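Local structure of fructosyl amine:oxygen oxidoreductase (Neosartorya fumigata, 4WCT) at residues S26-I31 against R47-V52; D365-I370 against K413-W418. The protein probably catalyses the oxidative deglycation of fructosyl amines (Amadori products), with FAD as cofactor and oxygen as electron acceptor. All coordinates share one frame; numbering follows the deposited sequence.

Contact 1. Residues S26-I31 against R47-V52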
# COMPACT_ATOMS: atom_id res chain seq x y z
N SER A 26 -17.20 -23.53 -7.34
CA SER A 26 -16.07 -23.37 -8.26
C SER A 26 -14.76 -23.31 -7.47
O SER A 26 -14.65 -22.52 -6.52
CB SER A 26 -16.19 -22.08 -9.09
OG SER A 26 -17.36 -21.98 -9.90
N SER A 27 -13.74 -24.03 -7.92
CA SER A 27 -12.41 -23.94 -7.32
C SER A 27 -11.74 -22.62 -7.72
O SER A 27 -11.91 -22.14 -8.85
CB SER A 27 -11.53 -25.13 -7.73
OG SER A 27 -11.37 -25.16 -9.13
N ILE A 28 -11.21 -21.95 -6.70
CA ILE A 28 -10.52 -20.68 -6.85
C ILE A 28 -9.11 -20.76 -6.32
O ILE A 28 -8.88 -21.30 -5.23
CB ILE A 28 -11.30 -19.56 -6.12
CG1 ILE A 28 -12.71 -19.47 -6.71
CG2 ILE A 28 -10.62 -18.21 -6.37
CD1 ILE A 28 -13.64 -18.66 -5.88
N ILE A 29 -8.17 -20.17 -7.06
CA ILE A 29 -6.79 -19.97 -6.59
C ILE A 29 -6.52 -18.47 -6.49
O ILE A 29 -6.94 -17.71 -7.36
CB ILE A 29 -5.73 -20.58 -7.54
CG1 ILE A 29 -5.62 -22.09 -7.31
CG2 ILE A 29 -4.37 -19.95 -7.36
CD1 ILE A 29 -5.07 -22.80 -8.52
N VAL A 30 -6.01 -18.06 -5.34
CA VAL A 30 -5.57 -16.67 -5.13
C VAL A 30 -4.08 -16.69 -5.03
O VAL A 30 -3.51 -17.43 -4.22
CB VAL A 30 -6.13 -16.10 -3.81
CG1 VAL A 30 -5.50 -14.72 -3.52
CG2 VAL A 30 -7.66 -16.10 -3.80
N ILE A 31 -3.43 -15.95 -5.93
CA ILE A 31 -1.99 -15.84 -5.93
C ILE A 31 -1.61 -14.57 -5.16
O ILE A 31 -1.82 -13.44 -5.63
CB ILE A 31 -1.43 -15.77 -7.37
CG1 ILE A 31 -1.91 -16.96 -8.23
CG2 ILE A 31 0.07 -15.64 -7.36
CD1 ILE A 31 -1.65 -16.79 -9.71
N ARG A 47 -18.70 -15.42 1.64
CA ARG A 47 -19.70 -15.56 0.60
C ARG A 47 -20.05 -17.02 0.32
O ARG A 47 -20.90 -17.29 -0.54
CB ARG A 47 -19.24 -14.88 -0.69
CG ARG A 47 -19.34 -13.38 -0.59
CD ARG A 47 -18.86 -12.67 -1.85
NE ARG A 47 -18.70 -11.27 -1.56
CZ ARG A 47 -18.85 -10.29 -2.46
NH1 ARG A 47 -19.09 -10.56 -3.74
NH2 ARG A 47 -18.61 -9.05 -2.09
N GLY A 48 -19.36 -17.94 0.98
CA GLY A 48 -19.69 -19.37 0.92
C GLY A 48 -18.92 -20.16 -0.13
O GLY A 48 -19.36 -21.25 -0.55
N TYR A 49 -17.84 -19.58 -0.66
CA TYR A 49 -16.97 -20.31 -1.56
C TYR A 49 -16.16 -21.31 -0.78
O TYR A 49 -15.38 -20.94 0.10
CB TYR A 49 -16.04 -19.37 -2.34
CG TYR A 49 -16.73 -18.52 -3.37
CD1 TYR A 49 -17.37 -17.35 -3.03
CD2 TYR A 49 -16.80 -18.93 -4.69
CE1 TYR A 49 -17.95 -16.55 -3.99
CE2 TYR A 49 -17.38 -18.14 -5.65
CZ TYR A 49 -18.01 -16.99 -5.29
OH TYR A 49 -18.64 -16.26 -6.26
N LYS A 50 -16.39 -22.59 -1.06
CA LYS A 50 -15.91 -23.67 -0.23
C LYS A 50 -14.55 -24.20 -0.65
O LYS A 50 -13.91 -24.90 0.12
CB LYS A 50 -16.89 -24.85 -0.30
CG LYS A 50 -18.25 -24.56 0.31
CD LYS A 50 -18.14 -24.22 1.78
CE LYS A 50 -19.48 -24.41 2.49
NZ LYS A 50 -19.30 -24.51 3.96
N ASP A 51 -14.08 -23.80 -1.83
CA ASP A 51 -12.85 -24.37 -2.40
C ASP A 51 -11.90 -23.29 -2.85
O ASP A 51 -11.88 -22.91 -4.03
CB ASP A 51 -13.21 -25.28 -3.56
CG ASP A 51 -12.01 -26.06 -4.10
OD1 ASP A 51 -10.89 -25.89 -3.59
OD2 ASP A 51 -12.21 -26.86 -5.01
N VAL A 52 -11.26 -22.67 -1.87
CA VAL A 52 -10.33 -21.57 -2.15
C VAL A 52 -8.95 -21.96 -1.64
O VAL A 52 -8.79 -22.36 -0.49
CB VAL A 52 -10.83 -20.28 -1.47
CG1 VAL A 52 -9.87 -19.13 -1.75
CG2 VAL A 52 -12.24 -19.93 -1.90
O HOH W 1 -15.22 -22.37 -3.99
O HOH W 2 -8.85 -24.12 -4.74
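Ile28 and Tyr49 meet through a single methyl group. CD1 of Ile28 lies 3.4 Å from CD2 of the Tyr49 ring, with CE2 and CG a little farther off. The two side chains cross at a slant. Ile28 reaches the ring because CG1 stands anti to its carbonyl carbon (chi1 -59°) and chi2 is extended, which carries CD1 out toward the tyrosine. The phenol oxygen of Tyr49 is hydrogen-bonded to Glu405, which holds the far end of the ring.

The other branch of the contact is aliphatic. CB of Ile28 packs 4.3 Å from CG2 of Val52, and CG2 of Val30 is the same distance from CG1 of Val52. These three side chains form a small row of apolar groups on one face of the sheet. OD2 of Asp51 comes 3.3 Å from CB of Ser27. The Ser27 hydroxyl is bonded to the backbone of His232 instead.

The backbones are joined by one direct bond, from Ile28 N to Asp51 O at 2.9 Å. It is nearly straight, at 166°. Ile28 and Val52 form a parallel bridge. Two waters extend the link. One accepts a hydrogen bond from Asp51 N and lies 2.6 Å from Ser26 O, to which it is also hydrogen-bonded; it lies in the plane of the Tyr49 ring, at its edge. The other is hydrogen-bonded to Ile28 O and Asp51 OD1.

The contact closes the first beta-alpha-beta crossover of a Rossmann-type FAD-binding domain. Helix 35-46 ends in a Schellman motif at Gly48, and the chain then returns beside strand 28-31 to start strand 52-56. Strand 233-236 pairs with the other edge of strand 28-31, and Ile28 also touches Leu404 of helix 393-404.

Contact 2. Residues D365-I370 against K413-W418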
# COMPACT_ATOMS: atom_id res chain seq x y z
N ASP A 365 -2.39 6.07 -13.74
CA ASP A 365 -3.15 7.10 -13.07
C ASP A 365 -3.29 6.93 -11.56
O ASP A 365 -3.99 7.73 -10.89
CB ASP A 365 -4.51 7.23 -13.72
CG ASP A 365 -5.36 5.98 -13.61
OD1 ASP A 365 -4.90 4.97 -13.01
OD2 ASP A 365 -6.49 6.02 -14.20
N ARG A 366 -2.63 5.90 -11.05
CA ARG A 366 -2.63 5.51 -9.66
C ARG A 366 -4.03 5.17 -9.13
O ARG A 366 -4.23 5.12 -7.91
CB ARG A 366 -1.91 6.55 -8.80
CG ARG A 366 -0.41 6.53 -9.05
CD ARG A 366 0.37 7.48 -8.15
NE ARG A 366 0.17 7.16 -6.75
CZ ARG A 366 0.31 8.04 -5.76
NH1 ARG A 366 0.76 9.27 -6.01
NH2 ARG A 366 0.09 7.67 -4.51
N ALA A 367 -4.94 4.79 -10.03
CA ALA A 367 -6.13 4.03 -9.65
C ALA A 367 -5.83 2.54 -9.69
O ALA A 367 -4.85 2.11 -10.31
CB ALA A 367 -7.34 4.40 -10.53
N PHE A 368 -6.58 1.78 -8.90
CA PHE A 368 -6.38 0.34 -8.85
C PHE A 368 -6.66 -0.32 -10.19
O PHE A 368 -7.18 0.28 -11.12
CB PHE A 368 -7.25 -0.29 -7.78
CG PHE A 368 -7.15 0.40 -6.41
CD1 PHE A 368 -5.92 0.87 -5.93
CD2 PHE A 368 -8.27 0.47 -5.59
CE1 PHE A 368 -5.85 1.49 -4.69
CE2 PHE A 368 -8.20 1.12 -4.36
CZ PHE A 368 -6.99 1.63 -3.92
N LEU A 369 -6.24 -1.56 -10.29
CA LEU A 369 -6.48 -2.36 -11.50
C LEU A 369 -7.11 -3.68 -11.06
O LEU A 369 -6.44 -4.58 -10.54
CB LEU A 369 -5.19 -2.56 -12.27
CG LEU A 369 -5.19 -3.57 -13.44
CD1 LEU A 369 -6.31 -3.27 -14.42
CD2 LEU A 369 -3.83 -3.61 -14.12
N ILE A 370 -8.44 -3.73 -11.16
CA ILE A 370 -9.18 -4.88 -10.68
C ILE A 370 -10.19 -5.22 -11.76
O ILE A 370 -11.13 -4.46 -11.98
CB ILE A 370 -9.95 -4.57 -9.38
CG1 ILE A 370 -8.99 -4.20 -8.25
CG2 ILE A 370 -10.77 -5.77 -8.95
CD1 ILE A 370 -9.72 -3.61 -7.07
N LYS A 413 -16.08 0.46 -11.44
CA LYS A 413 -15.69 -0.58 -12.38
C LYS A 413 -14.89 -0.04 -13.58
O LYS A 413 -13.87 -0.59 -13.99
CB LYS A 413 -16.96 -1.28 -12.88
CG LYS A 413 -16.73 -2.33 -13.95
CD LYS A 413 -18.07 -2.89 -14.44
CE LYS A 413 -17.87 -4.18 -15.23
NZ LYS A 413 -16.94 -4.00 -16.38
N ASP A 414 -15.30 1.09 -14.10
CA ASP A 414 -14.67 1.64 -15.30
C ASP A 414 -13.39 2.43 -15.02
O ASP A 414 -12.54 2.59 -15.89
CB ASP A 414 -15.69 2.49 -16.05
CG ASP A 414 -16.80 1.64 -16.66
OD1 ASP A 414 -16.49 0.60 -17.27
OD2 ASP A 414 -17.98 2.03 -16.54
N ILE A 415 -13.18 2.79 -13.77
CA ILE A 415 -11.96 3.44 -13.33
C ILE A 415 -10.86 2.41 -13.11
O ILE A 415 -9.70 2.69 -13.38
CB ILE A 415 -12.22 4.24 -12.04
CG1 ILE A 415 -13.21 5.39 -12.30
CG2 ILE A 415 -10.93 4.81 -11.48
CD1 ILE A 415 -12.84 6.29 -13.44
N VAL A 416 -11.20 1.24 -12.57
CA VAL A 416 -10.21 0.23 -12.23
C VAL A 416 -10.08 -0.86 -13.30
O VAL A 416 -9.45 -1.88 -13.10
CB VAL A 416 -10.44 -0.36 -10.83
CG1 VAL A 416 -10.40 0.72 -9.75
CG2 VAL A 416 -11.72 -1.20 -10.76
N ARG A 417 -10.73 -0.66 -14.45
CA ARG A 417 -10.68 -1.63 -15.54
C ARG A 417 -9.30 -1.88 -16.14
O ARG A 417 -8.41 -1.04 -16.07
CB ARG A 417 -11.58 -1.17 -16.69
CG ARG A 417 -11.05 0.00 -17.49
CD ARG A 417 -12.09 0.35 -18.55
NE ARG A 417 -11.84 1.64 -19.19
CZ ARG A 417 -11.00 1.86 -20.17
NH1 ARG A 417 -11.05 3.05 -20.79
NH2 ARG A 417 -10.22 0.86 -20.63
N TRP A 418 -9.17 -3.03 -16.82
CA TRP A 418 -8.04 -3.29 -17.70
C TRP A 418 -7.91 -2.21 -18.79
O TRP A 418 -8.91 -1.85 -19.44
CB TRP A 418 -8.22 -4.67 -18.33
CG TRP A 418 -7.10 -5.15 -19.15
CD1 TRP A 418 -7.02 -5.17 -20.52
CD2 TRP A 418 -5.92 -5.83 -18.67
NE1 TRP A 418 -5.82 -5.68 -20.90
CE2 TRP A 418 -5.15 -6.15 -19.80
CE3 TRP A 418 -5.45 -6.21 -17.40
CZ2 TRP A 418 -3.89 -6.78 -19.70
CZ3 TRP A 418 -4.24 -6.90 -17.32
CH2 TRP A 418 -3.46 -7.12 -18.46
O HOH W 3 -8.81 4.95 -14.64
O HOH W 4 -13.18 -3.39 -13.71
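Val416 sets its side chain against the backbone of Phe368 and Ile370. Its CB lies 3.3 Å from Phe368 O. From there the side chain forks. CG1 stays near the same carbonyl and reaches CB of Phe368 at 3.9 Å. CG2, placed between the backbone N and the carbonyl carbon, turns to Ile370 and meets its O at 3.5 Å and its CB at 4.0 Å. The valine thus straddles the chain from Phe368 to Ile370.

Its own carbonyl also bonds to the same segment: Ile370 N donates to Val416 O at 2.9 Å, in the carbonyl plane. CB of Ala367 touches CG2 of Ile415. Farther along, CD1 of Leu369 packs 3.5 Å from Arg417 O and reaches the Trp418 ring obliquely. Two waters bridge the segments, one from Asp365 OD2 to Ile415 O and one from Ile370 O to Lys413 O. Asp365 OD1 closes an Asx turn with Ala367 N and also forms a salt bridge with Arg419.

The loop after helix 410-413 here packs beside the start of strand 369-372, an outermost strand of the sheet of the FAD-binding domain. That strand pairs with strand 379-383, while Ile370 rests on helix 393-404. The Phe368 side chain is about 6 Å from the bound FAD. Helix 86-102 packs on Ile415 and Val416, and its Phe94 meets the Phe368 ring edge-to-face.

From the N terminus, contact 1 comes first. Residues 26-31 and 47-52 close a short loop that is almost all helix 35-46. Contact 2 opens more than 300 residues later. Residues 365-370 and 413-418 close a longer loop that holds strand 379-383 and helix 393-404. The loops follow in series; they neither nest nor cross. Both reach the same six-stranded sheet: contact 1 joins two parallel strands near one side, and contact 2 lies at the outermost strand 369-372 on the other. Their nearest atoms are about 11 Å apart. Helix 393-404 touches both, through Ile28 and Ile370.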